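Local coordinates for protein monoacylglycerol lipase (Palaeococcus ferrophilus, PDB 6QE2) that hydrolyses monoacylglycerols to glycerol and free fatty acids, probably as a serine hydrolase of the alpha/beta-hydrolase clan, at residues 62-67 and 174-179. Residues are numbered along the deposited sequence; the frame is centred on the assembly and turned at random.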
ATOM      1  N   SER A  62     -12.585  -3.219  -0.779  1.00 25.22           N
ATOM      2  CA  SER A  62     -11.987  -3.693  -2.020  1.00 24.81           C
ATOM      3  C   SER A  62     -10.978  -2.704  -2.553  1.00 26.97           C
ATOM      4  O   SER A  62     -10.967  -1.560  -2.159  1.00 23.57           O
ATOM      5  CB  SER A  62     -13.052  -3.951  -3.081  1.00 27.28           C
ATOM      6  OG  SER A  62     -13.646  -2.758  -3.526  1.00 25.28           O
ATOM      7  N   VAL A  63     -10.141  -3.156  -3.476  1.00 24.76           N
ATOM      8  CA  VAL A  63      -9.156  -2.284  -4.084  1.00 25.17           C
ATOM      9  C   VAL A  63      -9.868  -1.218  -4.912  1.00 24.49           C
ATOM     10  O   VAL A  63      -9.472  -0.073  -4.933  1.00 25.28           O
ATOM     11  CB  VAL A  63      -8.190  -3.059  -4.988  1.00 24.43           C
ATOM     12  CG1 VAL A  63      -7.345  -2.094  -5.791  1.00 26.62           C
ATOM     13  CG2 VAL A  63      -7.323  -3.990  -4.160  1.00 21.89           C
ATOM     14  N   GLU A  64     -10.926  -1.622  -5.598  1.00 23.38           N
ATOM     15  CA  GLU A  64     -11.743  -0.722  -6.384  1.00 30.10           C
ATOM     16  C   GLU A  64     -12.372   0.362  -5.503  1.00 29.82           C
ATOM     17  O   GLU A  64     -12.458   1.502  -5.894  1.00 26.84           O
ATOM     18  CB  GLU A  64     -12.811  -1.519  -7.123  1.00 29.55           C
ATOM     19  CG  GLU A  64     -12.246  -2.436  -8.191  1.00 27.96           C
ATOM     20  CD  GLU A  64     -11.768  -3.776  -7.670  1.00 29.34           C
ATOM     21  OE1 GLU A  64     -11.890  -4.052  -6.479  1.00 27.81           O
ATOM     22  OE2 GLU A  64     -11.265  -4.566  -8.470  1.00 32.25           O
ATOM     23  N   GLU A  65     -12.811  -0.004  -4.306  1.00 22.22           N
ATOM     24  CA  GLU A  65     -13.379   0.972  -3.399  1.00 23.95           C
ATOM     25  C   GLU A  65     -12.315   1.997  -3.001  1.00 28.05           C
ATOM     26  O   GLU A  65     -12.565   3.186  -3.011  1.00 26.56           O
ATOM     27  CB  GLU A  65     -13.964   0.291  -2.171  1.00 26.53           C
ATOM     28  CG  GLU A  65     -14.626   1.245  -1.205  1.00 36.62           C
ATOM     29  CD  GLU A  65     -15.541   0.548  -0.224  1.00 46.98           C
ATOM     30  OE1 GLU A  65     -15.264  -0.604   0.140  1.00 33.73           O
ATOM     31  OE2 GLU A  65     -16.538   1.171   0.187  1.00 55.73           O
ATOM     32  N   ALA A  66     -11.123   1.522  -2.666  1.00 22.56           N
ATOM     33  CA  ALA A  66     -10.032   2.412  -2.297  1.00 21.14           C
ATOM     34  C   ALA A  66      -9.670   3.370  -3.431  1.00 24.66           C
ATOM     35  O   ALA A  66      -9.406   4.532  -3.193  1.00 23.76           O
ATOM     36  CB  ALA A  66      -8.816   1.624  -1.864  1.00 21.13           C
ATOM     37  N   MET A  67      -9.676   2.887  -4.667  1.00 21.55           N
ATOM     38  CA  MET A  67      -9.364   3.751  -5.802  1.00 22.07           C
ATOM     39  C   MET A  67     -10.413   4.848  -5.971  1.00 24.10           C
ATOM     40  O   MET A  67     -10.085   5.948  -6.348  1.00 24.09           O
ATOM     41  CB  MET A  67      -9.169   2.953  -7.080  1.00 22.61           C
ATOM     42  CG  MET A  67      -7.976   2.027  -7.022  1.00 21.51           C
ATOM     43  SD  MET A  67      -7.454   1.467  -8.640  1.00 26.25           S
ATOM     44  CE  MET A  67      -8.729   0.289  -9.049  1.00 25.81           C
ATOM     45  N   GLY A 174     -10.634 -10.391  -0.441  1.00 27.65           N
ATOM     46  CA  GLY A 174      -9.705 -11.409  -0.908  1.00 23.91           C
ATOM     47  C   GLY A 174      -9.752 -11.585  -2.413  1.00 22.65           C
ATOM     48  O   GLY A 174      -8.715 -11.654  -3.078  1.00 25.49           O
ATOM     49  N   MET A 175     -10.963 -11.654  -2.972  1.00 25.64           N
ATOM     50  CA  MET A 175     -11.106 -11.735  -4.422  1.00 26.70           C
ATOM     51  C   MET A 175     -10.488 -10.523  -5.106  1.00 30.13           C
ATOM     52  O   MET A 175      -9.797 -10.659  -6.122  1.00 28.38           O
ATOM     53  CB  MET A 175     -12.586 -11.858  -4.791  1.00 28.21           C
ATOM     54  CG  MET A 175     -12.845 -12.024  -6.282  1.00 38.90           C
ATOM     55  SD  MET A 175     -14.597 -12.287  -6.655  1.00 44.28           S
ATOM     56  CE  MET A 175     -15.289 -10.701  -6.220  1.00 40.99           C
ATOM     57  N   SER A 176     -10.735  -9.346  -4.550  1.00 26.49           N
ATOM     58  CA  SER A 176     -10.204  -8.123  -5.123  1.00 20.38           C
ATOM     59  C   SER A 176      -8.682  -8.106  -5.108  1.00 25.77           C
ATOM     60  O   SER A 176      -8.056  -7.667  -6.067  1.00 27.93           O
ATOM     61  CB  SER A 176     -10.745  -6.904  -4.381  1.00 24.35           C
ATOM     62  OG  SER A 176     -10.238  -5.709  -4.938  1.00 28.88           O
ATOM     63  N   VAL A 177      -8.083  -8.579  -4.022  1.00 24.14           N
ATOM     64  CA  VAL A 177      -6.632  -8.572  -3.940  1.00 23.99           C
ATOM     65  C   VAL A 177      -5.990  -9.444  -5.009  1.00 26.09           C
ATOM     66  O   VAL A 177      -5.069  -9.015  -5.697  1.00 24.44           O
ATOM     67  CB  VAL A 177      -6.160  -9.098  -2.571  1.00 25.17           C
ATOM     68  CG1 VAL A 177      -4.666  -9.379  -2.589  1.00 26.28           C
ATOM     69  CG2 VAL A 177      -6.522  -8.122  -1.464  1.00 28.79           C
ATOM     70  N   PHE A 178      -6.510 -10.675  -5.219  1.00 25.15           N
ATOM     71  CA  PHE A 178      -5.845 -11.566  -6.171  1.00 25.55           C
ATOM     72  C   PHE A 178      -6.135 -11.156  -7.602  1.00 21.49           C
ATOM     73  O   PHE A 178      -5.267 -11.265  -8.470  1.00 24.98           O
ATOM     74  CB  PHE A 178      -6.272 -13.024  -5.900  1.00 28.87           C
ATOM     75  CG  PHE A 178      -5.765 -13.507  -4.578  1.00 25.29           C
ATOM     76  CD1 PHE A 178      -4.387 -13.517  -4.323  1.00 34.58           C
ATOM     77  CD2 PHE A 178      -6.657 -13.895  -3.595  1.00 27.97           C
ATOM     78  CE1 PHE A 178      -3.886 -13.921  -3.068  1.00 39.33           C
ATOM     79  CE2 PHE A 178      -6.187 -14.299  -2.352  1.00 42.90           C
ATOM     80  CZ  PHE A 178      -4.819 -14.293  -2.070  1.00 45.90           C
ATOM     81  N   ASP A 179      -7.357 -10.679  -7.855  1.00 23.81           N
ATOM     82  CA  ASP A 179      -7.678 -10.175  -9.181  0.60 26.39           C
ATOM     83  C   ASP A 179      -6.818  -8.966  -9.523  1.00 27.87           C
ATOM     84  O   ASP A 179      -6.311  -8.861 -10.638  1.00 27.52           O
ATOM     85  CB  ASP A 179      -9.148  -9.786  -9.269  0.60 27.34           C
ATOM     86  CG  ASP A 179      -9.532  -9.258 -10.648  0.60 32.71           C
ATOM     87  OD1 ASP A 179      -9.308  -9.957 -11.659  0.60 35.15           O
ATOM     88  OD2 ASP A 179     -10.092  -8.151 -10.728  0.60 34.83           O
TER
HETATM   89  O   HOH W   1     -11.631  -7.376  -8.398  1.00 45.87           O
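Ser62 and Ser176 bring the N-terminus of helix 63-77 against the flank of helix 171-186, their CA atoms 5.7 Å apart and the two short helical segments running at 81° to each other with axes 10.2 Å apart. In this alpha/beta-hydrolase fold the contact joins a helix that follows a strand of the central sheet to one inserted between strands 106-110 and 195-200, as the lid or cap region is in this family. Ser176 OG, anti to its own backbone N, accepts from the first-turn amide Val63 N at 2.9 Å, with an N-H...O angle of 160°, and donates to Glu64 OE1 at 2.8 Å, so that one hydroxyl joins backbone and side chain of consecutive residues. It reaches OE1 on the syn side, 24° out of the carboxylate plane. The bend of Glu64 at chi2 turns CD back toward the helix start. Ser62 is the N-cap: its OG accepts from Glu65 N at 3.0 Å, while its CB packs beside Ser176 OG. Val63 sets CB and CG2 against Ser176 OG and also touches Leu88 and Thr92 of helix 88-99, next to the probable nucleophile elbow. Glu64 OE2 has a further partner in Asn180 ND2. In one of its two conformers Asp179, paired with Arg183 in a salt bridge, brings a second carboxylate near; there this proximity of like charges may be eased by the arginine and by a water that donates to Glu64 OE2 at 2.8 Å and to Asp179 OD2 at 2.9 Å.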